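Local structure of triphenylmethane reductase (Citrobacter sp., 2JL1) at residues L70-G75 with I102-Y107; P134-R139 with K194-V199. The protein probably reduces triphenylmethane dyes with NADPH as hydride donor, and binds NADP in a Rossmann-type domain of the NmrA-like family. All blocks are in the same frame, centred on the assembly; numbering follows the deposited sequence.

Interaction 1: residues L70-G75 with I102-Y107; sequences LLFISG and IAYTGY. With NAP (NADP nicotinamide-adenine-dinucleotide phosphate), chain B.
In the centre of the parallel Rossmann sheet, strand 69-72 pairs with strand 101-107, and the contact runs from Leu70 beside Ile102 to Ser74 beside Thr105, where the nicotinamide ribose of NADP lies. Three backbone hydrogen bonds fix the register: Ala103 N gives to Leu70 O, Phe72 N to Ala103 O (2.7 Å) and Thr105 N to Phe72 O. The axes of strands 70-72 and 102-107 are 17° apart.

On the face that carries Leu70, Phe72, Ile102 and Tyr104, the two rings make an edge-to-face pair, with planes 53° apart. Tyr104 CD1 lies over one face of the Phe72 ring, displaced toward its rim, 3.5 Å from Phe72 CD2. Both residues hold CG anti to the backbone N, which places the ring carbons CG alike on the two strands. Helix 80-96, the crossover of this beta-alpha-beta unit, packs on Phe72, and Tyr104 OH is hydrogen-bonded to His121 ND1. On the other face Leu71 CD1 rests 3.6 Å from Ala103 CB.

Beyond Phe72 a side chain takes over the pairing: Ser74 N donates to Thr105 OG1 at 2.9 Å, with an N-H...O angle of 159°. The first torsion of Thr105 sets that hydroxyl between its backbone N and carbonyl carbon. A water joins Ser74 OG to Thr105 O, donating to the latter. Ser74 and Gly75 line the NADP site: ribose hydroxyl O3D donates to Ser74 O at 2.5 Å, O2D lies so close to Gly75 O that this second bond is doubtful in detail, and Ile73 CG2 lies 3.6 Å from C5D of the nicotinamide ribose.

Interaction 2: residues P134-R139 with K194-V199; sequences PYTFLR and KTYNLV
Backbone hydrogen bonds carry the pairing of Thr136, Phe137, Leu138 and Arg139 with Lys194, Thr195, Tyr196 and Asn197. The axes of strands 135-139 and 194-198 run parallel, 10° apart, and 194-198 is an outermost strand of the Rossmann sheet within this chain. Phe137 N gives to Lys194 O, Tyr196 N to Phe137 O, Arg139 N to Tyr196 O and Leu198 N to Arg139 O, all at 2.8 to 2.9 Å. The bond from Tyr196 N to Phe137 O is almost straight, with 177° at the hydrogen. Where the pairing starts, the bond from Lys194 N to Tyr135 O is weak, at 3.4 Å.

Apolar contacts are few. Leu138 CD2 meets Leu198 CD1 at 3.8 Å on the face covered by helix 175-186, and Thr136 CG2 comes to the edge of the Tyr196 ring, near its plane, 3.8 Å from CE2.

The opposite face mixes the Phe137 ring with Thr195, Arg139 and Asn197. Thr195 divides its branches: CG2 lies 3.4 Å from Arg139 CD, while OG1 lies at the edge of the Phe137 ring, 3.5 Å from CD1. One water links Thr195 OG1 with Tyr135 OH, reaching the Tyr135 ring at its edge and in its plane. Asn197 OD1 stands 3.3 Å from Arg139 CD, at the guanidinium edge, with the amide turned 70° from the guanidinium plane; this oxygen accepts from Phe109 N. Arg139, extended from CG to NE, forms salt bridges to Glu125 and Glu111.

The chemistry implies that main-chain bonding holds the edge strand, while the side chain of the buried Arg139 meets it largely through its carbon stem and its charge is probably balanced by the carboxylates of Glu125 and Glu111.

In the fold
Strands 101-107 and 135-140 are neighbours in one parallel sheet, so interaction 1 and interaction 2 abut: Ile102 O is 2.9 Å from Thr136 N, Gly106 N is 2.9 Å from Leu138 O, both probable hydrogen bonds, and Leu71 CD1 packs on Leu138 CD1. Their centres are 9 Å apart. Interaction 1 is core throughout, all its touching residues being buried, and ends in polar groups that meet the cofactor. Interaction 2 is only partly buried, at the edge of the sheet, with Lys194 exposed and a water between side chains. Helix 117-130 packs against both contacts; helix 80-96 covers residues of the first, and helix 175-186 residues of the second.

Interaction 1: residues L70-G75 with I102-Y107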
ATOM      1  N   LEU A  70     -14.295  13.965  -1.351  1.00 25.75           N
ATOM      2  CA  LEU A  70     -14.686  12.585  -1.674  1.00 24.10           C
ATOM      3  C   LEU A  70     -14.607  11.682  -0.459  1.00 23.48           C
ATOM      4  O   LEU A  70     -13.551  11.586   0.182  1.00 23.47           O
ATOM      5  CB  LEU A  70     -13.800  12.004  -2.794  1.00 23.82           C
ATOM      6  CG  LEU A  70     -14.067  10.535  -3.177  1.00 23.32           C
ATOM      7  CD1 LEU A  70     -15.457  10.346  -3.794  1.00 20.04           C
ATOM      8  CD2 LEU A  70     -12.967   9.942  -4.070  1.00 23.76           C
ATOM      9  N   LEU A  71     -15.715  11.016  -0.134  1.00 22.85           N
ATOM     10  CA  LEU A  71     -15.644   9.927   0.858  1.00 21.74           C
ATOM     11  C   LEU A  71     -15.549   8.610   0.093  1.00 21.78           C
ATOM     12  O   LEU A  71     -16.518   8.156  -0.527  1.00 21.89           O
ATOM     13  CB  LEU A  71     -16.815   9.944   1.838  1.00 21.63           C
ATOM     14  CG  LEU A  71     -16.784   8.768   2.849  1.00 19.97           C
ATOM     15  CD1 LEU A  71     -15.568   8.870   3.819  1.00 19.09           C
ATOM     16  CD2 LEU A  71     -18.077   8.662   3.618  1.00 17.77           C
ATOM     17  N   PHE A  72     -14.355   8.023   0.141  1.00 21.04           N
ATOM     18  CA  PHE A  72     -14.034   6.789  -0.522  1.00 20.79           C
ATOM     19  C   PHE A  72     -14.335   5.692   0.522  1.00 20.70           C
ATOM     20  O   PHE A  72     -13.606   5.537   1.491  1.00 20.93           O
ATOM     21  CB  PHE A  72     -12.551   6.855  -0.918  1.00 20.75           C
ATOM     22  CG  PHE A  72     -11.974   5.566  -1.458  1.00 19.86           C
ATOM     23  CD1 PHE A  72     -12.791   4.469  -1.750  1.00 20.65           C
ATOM     24  CD2 PHE A  72     -10.606   5.465  -1.690  1.00 20.06           C
ATOM     25  CE1 PHE A  72     -12.250   3.275  -2.228  1.00 21.01           C
ATOM     26  CE2 PHE A  72     -10.064   4.280  -2.196  1.00 22.84           C
ATOM     27  CZ  PHE A  72     -10.910   3.177  -2.440  1.00 19.37           C
ATOM     28  N   ILE A  73     -15.453   4.989   0.355  1.00 21.55           N
ATOM     29  CA  ILE A  73     -15.806   3.886   1.250  1.00 22.04           C
ATOM     30  C   ILE A  73     -15.241   2.636   0.609  1.00 22.86           C
ATOM     31  O   ILE A  73     -15.456   2.415  -0.575  1.00 21.81           O
ATOM     32  CB  ILE A  73     -17.344   3.779   1.459  1.00 22.64           C
ATOM     33  CG1 ILE A  73     -17.871   5.022   2.208  1.00 21.40           C
ATOM     34  CG2 ILE A  73     -17.724   2.418   2.145  1.00 22.46           C
ATOM     35  CD1 ILE A  73     -19.383   5.016   2.444  1.00 23.21           C
ATOM     36  N   SER A  74     -14.521   1.807   1.381  1.00 24.13           N
ATOM     37  CA  SER A  74     -13.823   0.656   0.811  1.00 25.61           C
ATOM     38  C   SER A  74     -14.783  -0.341   0.165  1.00 26.84           C
ATOM     39  O   SER A  74     -15.943  -0.424   0.551  1.00 26.37           O
ATOM     40  CB  SER A  74     -12.934  -0.041   1.865  1.00 25.40           C
ATOM     41  OG  SER A  74     -13.642  -0.265   3.082  1.00 28.63           O
ATOM     42  N   GLY A  75     -14.302  -1.089  -0.825  1.00 28.73           N
ATOM     43  CA  GLY A  75     -15.145  -2.079  -1.488  1.00 31.68           C
ATOM     44  C   GLY A  75     -15.413  -3.300  -0.618  1.00 33.76           C
ATOM     45  O   GLY A  75     -14.753  -3.477   0.399  1.00 32.89           O
ATOM     46  N   ILE A 102      -9.784  14.005   0.245  1.00 24.78           N
ATOM     47  CA  ILE A 102     -10.227  12.624   0.248  1.00 24.66           C
ATOM     48  C   ILE A 102     -10.279  12.026   1.669  1.00 23.68           C
ATOM     49  O   ILE A 102      -9.278  12.034   2.386  1.00 23.18           O
ATOM     50  CB  ILE A 102      -9.368  11.760  -0.703  1.00 25.33           C
ATOM     51  CG1 ILE A 102      -9.880  10.325  -0.763  1.00 26.30           C
ATOM     52  CG2 ILE A 102      -7.898  11.775  -0.287  1.00 26.14           C
ATOM     53  CD1 ILE A 102      -9.702   9.703  -2.149  1.00 30.74           C
ATOM     54  N   ALA A 103     -11.446  11.511   2.057  1.00 23.32           N
ATOM     55  CA  ALA A 103     -11.593  10.694   3.279  1.00 23.15           C
ATOM     56  C   ALA A 103     -11.743   9.237   2.863  1.00 23.20           C
ATOM     57  O   ALA A 103     -12.488   8.953   1.918  1.00 23.62           O
ATOM     58  CB  ALA A 103     -12.822  11.123   4.089  1.00 23.26           C
ATOM     59  N   TYR A 104     -11.086   8.331   3.593  1.00 21.95           N
ATOM     60  CA  TYR A 104     -11.075   6.910   3.277  1.00 21.32           C
ATOM     61  C   TYR A 104     -11.420   6.063   4.531  1.00 21.10           C
ATOM     62  O   TYR A 104     -10.835   6.254   5.598  1.00 21.17           O
ATOM     63  CB  TYR A 104      -9.701   6.495   2.706  1.00 21.26           C
ATOM     64  CG  TYR A 104      -9.577   4.986   2.531  1.00 19.34           C
ATOM     65  CD1 TYR A 104     -10.401   4.292   1.629  1.00 19.75           C
ATOM     66  CD2 TYR A 104      -8.696   4.251   3.314  1.00 20.05           C
ATOM     67  CE1 TYR A 104     -10.322   2.905   1.493  1.00 17.25           C
ATOM     68  CE2 TYR A 104      -8.611   2.852   3.188  1.00 20.57           C
ATOM     69  CZ  TYR A 104      -9.429   2.201   2.289  1.00 18.39           C
ATOM     70  OH  TYR A 104      -9.351   0.846   2.181  1.00 20.53           O
ATOM     71  N   THR A 105     -12.377   5.145   4.392  1.00 21.28           N
ATOM     72  CA  THR A 105     -12.763   4.239   5.471  1.00 21.39           C
ATOM     73  C   THR A 105     -11.787   3.065   5.528  1.00 22.24           C
ATOM     74  O   THR A 105     -11.924   2.068   4.772  1.00 23.32           O
ATOM     75  CB  THR A 105     -14.205   3.684   5.296  1.00 20.70           C
ATOM     76  OG1 THR A 105     -14.299   2.993   4.055  1.00 19.72           O
ATOM     77  CG2 THR A 105     -15.232   4.831   5.342  1.00 20.27           C
ATOM     78  N   GLY A 106     -10.828   3.185   6.437  1.00 22.90           N
ATOM     79  CA  GLY A 106      -9.769   2.186   6.634  1.00 22.27           C
ATOM     80  C   GLY A 106     -10.133   1.292   7.800  1.00 23.27           C
ATOM     81  O   GLY A 106     -11.306   1.019   8.038  1.00 23.89           O
ATOM     82  N   TYR A 107      -9.126   0.811   8.506  1.00 23.39           N
ATOM     83  CA  TYR A 107      -9.339  -0.178   9.560  1.00 24.02           C
ATOM     84  C   TYR A 107      -8.425   0.228  10.712  1.00 23.03           C
ATOM     85  O   TYR A 107      -7.239   0.490  10.499  1.00 22.99           O
ATOM     86  CB  TYR A 107      -9.046  -1.576   9.013  1.00 24.66           C
ATOM     87  CG  TYR A 107      -9.213  -2.710   9.995  1.00 25.93           C
ATOM     88  CD1 TYR A 107     -10.443  -2.930  10.635  1.00 25.61           C
ATOM     89  CD2 TYR A 107      -8.154  -3.578  10.267  1.00 27.68           C
ATOM     90  CE1 TYR A 107     -10.617  -3.986  11.554  1.00 30.23           C
ATOM     91  CE2 TYR A 107      -8.313  -4.649  11.185  1.00 29.16           C
ATOM     92  CZ  TYR A 107      -9.556  -4.842  11.818  1.00 28.62           C
ATOM     93  OH  TYR A 107      -9.739  -5.878  12.728  1.00 31.25           O
TER
HETATM   94  PA  NAP B1288     -22.053  -3.034   2.113  1.00 36.33           P
HETATM   95  O1A NAP B1288     -21.821  -4.466   1.777  1.00 36.71           O
HETATM   96  O2A NAP B1288     -23.415  -2.712   2.588  1.00 33.47           O
HETATM   97  O5B NAP B1288     -21.685  -2.084   0.887  1.00 36.23           O
HETATM   98  C5B NAP B1288     -20.596  -2.297   0.016  1.00 38.62           C
HETATM   99  C4B NAP B1288     -20.772  -1.249  -1.073  1.00 38.50           C
HETATM  100  O4B NAP B1288     -19.737  -1.346  -2.043  1.00 40.48           O
HETATM  101  C3B NAP B1288     -22.105  -1.492  -1.780  1.00 38.56           C
HETATM  102  O3B NAP B1288     -22.792  -0.275  -1.918  1.00 35.97           O
HETATM  103  C2B NAP B1288     -21.708  -1.992  -3.140  1.00 39.72           C
HETATM  104  O2B NAP B1288     -22.571  -1.506  -4.119  1.00 43.53           O
HETATM  105  C1B NAP B1288     -20.353  -1.339  -3.315  1.00 37.27           C
HETATM  106  N9A NAP B1288     -19.602  -2.035  -4.368  1.00 35.60           N
HETATM  107  C8A NAP B1288     -19.335  -3.372  -4.477  1.00 35.30           C
HETATM  108  N7A NAP B1288     -18.621  -3.561  -5.611  1.00 36.35           N
HETATM  109  C5A NAP B1288     -18.457  -2.367  -6.228  1.00 34.60           C
HETATM  110  C6A NAP B1288     -17.821  -1.992  -7.411  1.00 35.09           C
HETATM  111  N6A NAP B1288     -17.222  -2.893  -8.185  1.00 34.45           N
HETATM  112  N1A NAP B1288     -17.820  -0.665  -7.777  1.00 34.41           N
HETATM  113  C2A NAP B1288     -18.450   0.276  -6.992  1.00 33.61           C
HETATM  114  N3A NAP B1288     -19.070  -0.095  -5.821  1.00 33.67           N
HETATM  115  C4A NAP B1288     -19.075  -1.401  -5.454  1.00 34.70           C
HETATM  116  O3  NAP B1288     -20.955  -2.635   3.243  1.00 34.94           O
HETATM  117  PN  NAP B1288     -21.089  -1.702   4.549  1.00 35.18           P
HETATM  118  O1N NAP B1288     -21.724  -0.448   4.113  1.00 32.01           O
HETATM  119  O2N NAP B1288     -21.696  -2.498   5.651  1.00 35.10           O
HETATM  120  O5D NAP B1288     -19.515  -1.357   4.873  1.00 34.42           O
HETATM  121  C5D NAP B1288     -18.768  -0.544   3.978  1.00 36.46           C
HETATM  122  C4D NAP B1288     -17.355  -1.062   3.689  1.00 37.74           C
HETATM  123  O4D NAP B1288     -16.679  -1.289   4.914  1.00 39.24           O
HETATM  124  C3D NAP B1288     -17.350  -2.404   2.952  1.00 38.77           C
HETATM  125  O3D NAP B1288     -17.298  -2.303   1.552  1.00 38.26           O
HETATM  126  C2D NAP B1288     -16.135  -3.130   3.498  1.00 39.87           C
HETATM  127  O2D NAP B1288     -14.945  -2.894   2.775  1.00 41.63           O
HETATM  128  C1D NAP B1288     -15.957  -2.510   4.867  1.00 41.70           C
HETATM  129  N1N NAP B1288     -16.401  -3.487   5.874  1.00 43.62           N
HETATM  130  C2N NAP B1288     -16.082  -3.224   7.168  1.00 45.88           C
HETATM  131  C3N NAP B1288     -16.421  -4.109   8.151  1.00 45.73           C
HETATM  132  C7N NAP B1288     -16.062  -3.842   9.550  1.00 45.88           C
HETATM  133  O7N NAP B1288     -16.572  -4.755  10.518  1.00 45.63           O
HETATM  134  N7N NAP B1288     -15.260  -2.799   9.794  1.00 43.55           N
HETATM  135  C4N NAP B1288     -17.191  -5.248   7.838  1.00 46.53           C
HETATM  136  C5N NAP B1288     -17.590  -5.454   6.540  1.00 46.88           C
HETATM  137  C6N NAP B1288     -17.137  -4.586   5.540  1.00 45.79           C
HETATM  138  P2B NAP B1288     -23.832  -2.364  -4.648  1.00 49.09           P
HETATM  139  O1X NAP B1288     -25.054  -1.878  -3.893  1.00 47.46           O
HETATM  140  O2X NAP B1288     -23.657  -3.855  -4.412  1.00 46.44           O
HETATM  141  O3X NAP B1288     -23.924  -2.062  -6.130  1.00 48.15           O
HETATM  142  O   HOH W   1     -13.499  -0.016   6.154  1.00 28.06           O

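Interaction 2: residues P134-R139 with K194-V199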
ATOM      1  N   PRO A 134      -5.037  16.376   0.294  1.00 25.94           N
ATOM      2  CA  PRO A 134      -5.332  16.407   1.735  1.00 25.06           C
ATOM      3  C   PRO A 134      -6.277  15.268   2.094  1.00 24.37           C
ATOM      4  O   PRO A 134      -7.339  15.150   1.474  1.00 24.30           O
ATOM      5  CB  PRO A 134      -6.066  17.741   1.906  1.00 25.57           C
ATOM      6  CG  PRO A 134      -5.554  18.601   0.786  1.00 25.49           C
ATOM      7  CD  PRO A 134      -5.241  17.690  -0.349  1.00 25.70           C
ATOM      8  N   TYR A 135      -5.895  14.444   3.072  1.00 23.11           N
ATOM      9  CA  TYR A 135      -6.622  13.190   3.371  1.00 22.26           C
ATOM     10  C   TYR A 135      -7.151  13.189   4.794  1.00 22.13           C
ATOM     11  O   TYR A 135      -6.674  13.934   5.661  1.00 22.31           O
ATOM     12  CB  TYR A 135      -5.716  11.949   3.182  1.00 22.08           C
ATOM     13  CG  TYR A 135      -4.565  11.918   4.178  1.00 21.97           C
ATOM     14  CD1 TYR A 135      -4.731  11.368   5.459  1.00 21.12           C
ATOM     15  CD2 TYR A 135      -3.327  12.488   3.857  1.00 21.85           C
ATOM     16  CE1 TYR A 135      -3.686  11.362   6.385  1.00 20.71           C
ATOM     17  CE2 TYR A 135      -2.272  12.487   4.774  1.00 23.20           C
ATOM     18  CZ  TYR A 135      -2.463  11.940   6.030  1.00 20.94           C
ATOM     19  OH  TYR A 135      -1.437  11.957   6.934  1.00 23.19           O
ATOM     20  N   THR A 136      -8.145  12.341   5.030  1.00 21.91           N
ATOM     21  CA  THR A 136      -8.527  11.949   6.375  1.00 21.02           C
ATOM     22  C   THR A 136      -8.715  10.441   6.351  1.00 20.87           C
ATOM     23  O   THR A 136      -9.532   9.931   5.597  1.00 19.96           O
ATOM     24  CB  THR A 136      -9.849  12.573   6.854  1.00 21.83           C
ATOM     25  OG1 THR A 136      -9.801  14.010   6.730  1.00 20.38           O
ATOM     26  CG2 THR A 136     -10.072  12.213   8.339  1.00 21.42           C
ATOM     27  N   PHE A 137      -7.968   9.738   7.187  1.00 20.43           N
ATOM     28  CA  PHE A 137      -8.106   8.293   7.262  1.00 21.02           C
ATOM     29  C   PHE A 137      -9.006   7.989   8.453  1.00 20.94           C
ATOM     30  O   PHE A 137      -8.656   8.229   9.613  1.00 21.16           O
ATOM     31  CB  PHE A 137      -6.733   7.626   7.370  1.00 21.20           C
ATOM     32  CG  PHE A 137      -5.879   7.816   6.151  1.00 21.97           C
ATOM     33  CD1 PHE A 137      -4.495   7.887   6.263  1.00 22.78           C
ATOM     34  CD2 PHE A 137      -6.454   7.938   4.888  1.00 23.09           C
ATOM     35  CE1 PHE A 137      -3.694   8.034   5.138  1.00 21.90           C
ATOM     36  CE2 PHE A 137      -5.639   8.129   3.757  1.00 24.02           C
ATOM     37  CZ  PHE A 137      -4.263   8.178   3.898  1.00 21.72           C
ATOM     38  N   LEU A 138     -10.211   7.562   8.126  1.00 21.26           N
ATOM     39  CA  LEU A 138     -11.242   7.236   9.071  1.00 21.40           C
ATOM     40  C   LEU A 138     -11.075   5.748   9.318  1.00 21.49           C
ATOM     41  O   LEU A 138     -11.629   4.905   8.592  1.00 22.42           O
ATOM     42  CB  LEU A 138     -12.625   7.534   8.442  1.00 20.83           C
ATOM     43  CG  LEU A 138     -12.917   9.000   8.078  1.00 22.73           C
ATOM     44  CD1 LEU A 138     -14.136   9.132   7.117  1.00 19.84           C
ATOM     45  CD2 LEU A 138     -13.111   9.854   9.327  1.00 22.12           C
ATOM     46  N   ARG A 139     -10.252   5.403  10.300  1.00 20.77           N
ATOM     47  CA  ARG A 139      -9.896   3.997  10.491  1.00 21.26           C
ATOM     48  C   ARG A 139     -10.946   3.325  11.362  1.00 21.60           C
ATOM     49  O   ARG A 139     -10.905   3.428  12.584  1.00 23.05           O
ATOM     50  CB  ARG A 139      -8.508   3.881  11.125  1.00 21.15           C
ATOM     51  CG  ARG A 139      -7.364   4.293  10.214  1.00 20.57           C
ATOM     52  CD  ARG A 139      -6.061   3.958  10.890  1.00 20.93           C
ATOM     53  NE  ARG A 139      -4.962   3.824   9.936  1.00 24.36           N
ATOM     54  CZ  ARG A 139      -3.787   3.272  10.256  1.00 25.99           C
ATOM     55  NH1 ARG A 139      -3.575   2.834  11.499  1.00 22.73           N
ATOM     56  NH2 ARG A 139      -2.825   3.148   9.349  1.00 22.80           N
ATOM     57  N   LYS A 194      -5.061  13.911   8.639  1.00 23.95           N
ATOM     58  CA  LYS A 194      -5.199  13.272   9.967  1.00 24.32           C
ATOM     59  C   LYS A 194      -5.650  11.837   9.832  1.00 23.69           C
ATOM     60  O   LYS A 194      -6.356  11.498   8.880  1.00 22.99           O
ATOM     61  CB  LYS A 194      -6.249  14.014  10.805  1.00 24.73           C
ATOM     62  CG  LYS A 194      -5.972  15.476  11.012  1.00 27.39           C
ATOM     63  CD  LYS A 194      -5.180  15.721  12.254  1.00 30.41           C
ATOM     64  CE  LYS A 194      -4.801  17.182  12.355  1.00 33.31           C
ATOM     65  NZ  LYS A 194      -5.922  18.000  12.914  1.00 35.07           N
ATOM     66  N   THR A 195      -5.227  11.004  10.785  1.00 23.78           N
ATOM     67  CA  THR A 195      -5.672   9.623  10.901  1.00 23.90           C
ATOM     68  C   THR A 195      -6.433   9.538  12.224  1.00 24.22           C
ATOM     69  O   THR A 195      -5.957  10.041  13.250  1.00 23.60           O
ATOM     70  CB  THR A 195      -4.470   8.605  10.848  1.00 23.90           C
ATOM     71  OG1 THR A 195      -3.772   8.740   9.597  1.00 24.39           O
ATOM     72  CG2 THR A 195      -4.938   7.161  10.976  1.00 23.94           C
ATOM     73  N   TYR A 196      -7.628   8.934  12.188  1.00 23.90           N
ATOM     74  CA  TYR A 196      -8.399   8.668  13.394  1.00 24.64           C
ATOM     75  C   TYR A 196      -8.608   7.179  13.521  1.00 23.93           C
ATOM     76  O   TYR A 196      -8.930   6.518  12.538  1.00 25.53           O
ATOM     77  CB  TYR A 196      -9.771   9.384  13.349  1.00 25.12           C
ATOM     78  CG  TYR A 196      -9.647  10.871  13.288  1.00 26.75           C
ATOM     79  CD1 TYR A 196      -9.131  11.592  14.365  1.00 28.73           C
ATOM     80  CD2 TYR A 196     -10.007  11.565  12.138  1.00 27.20           C
ATOM     81  CE1 TYR A 196      -8.978  13.003  14.296  1.00 28.04           C
ATOM     82  CE2 TYR A 196      -9.861  12.937  12.054  1.00 28.00           C
ATOM     83  CZ  TYR A 196      -9.356  13.651  13.126  1.00 27.51           C
ATOM     84  OH  TYR A 196      -9.230  15.010  13.023  1.00 27.80           O
ATOM     85  N   ASN A 197      -8.407   6.636  14.716  1.00 23.79           N
ATOM     86  CA  ASN A 197      -8.770   5.236  14.972  1.00 23.66           C
ATOM     87  C   ASN A 197     -10.134   5.257  15.648  1.00 23.67           C
ATOM     88  O   ASN A 197     -10.242   5.600  16.812  1.00 24.20           O
ATOM     89  CB  ASN A 197      -7.684   4.519  15.800  1.00 24.41           C
ATOM     90  CG  ASN A 197      -6.386   4.320  15.029  1.00 24.81           C
ATOM     91  OD1 ASN A 197      -6.277   3.462  14.125  1.00 26.04           O
ATOM     92  ND2 ASN A 197      -5.374   5.082  15.406  1.00 27.87           N
ATOM     93  N   LEU A 198     -11.179   4.952  14.870  1.00 22.92           N
ATOM     94  CA  LEU A 198     -12.565   5.134  15.275  1.00 22.35           C
ATOM     95  C   LEU A 198     -13.125   3.856  15.900  1.00 21.89           C
ATOM     96  O   LEU A 198     -13.702   3.006  15.223  1.00 21.70           O
ATOM     97  CB  LEU A 198     -13.413   5.655  14.076  1.00 22.36           C
ATOM     98  CG  LEU A 198     -12.946   6.974  13.428  1.00 23.32           C
ATOM     99  CD1 LEU A 198     -13.728   7.314  12.134  1.00 22.35           C
ATOM    100  CD2 LEU A 198     -13.024   8.171  14.426  1.00 22.26           C
ATOM    101  N   VAL A 199     -12.924   3.740  17.211  1.00 21.38           N
ATOM    102  CA  VAL A 199     -13.266   2.550  17.966  1.00 21.03           C
ATOM    103  C   VAL A 199     -13.917   2.969  19.293  1.00 21.32           C
ATOM    104  O   VAL A 199     -13.958   4.165  19.664  1.00 21.52           O
ATOM    105  CB  VAL A 199     -12.014   1.663  18.265  1.00 21.37           C
ATOM    106  CG1 VAL A 199     -11.249   1.305  16.993  1.00 20.41           C
ATOM    107  CG2 VAL A 199     -11.080   2.350  19.248  1.00 20.23           C
TER
HETATM  108  O   HOH W   2      -1.969  10.882   9.342  1.00 20.49           O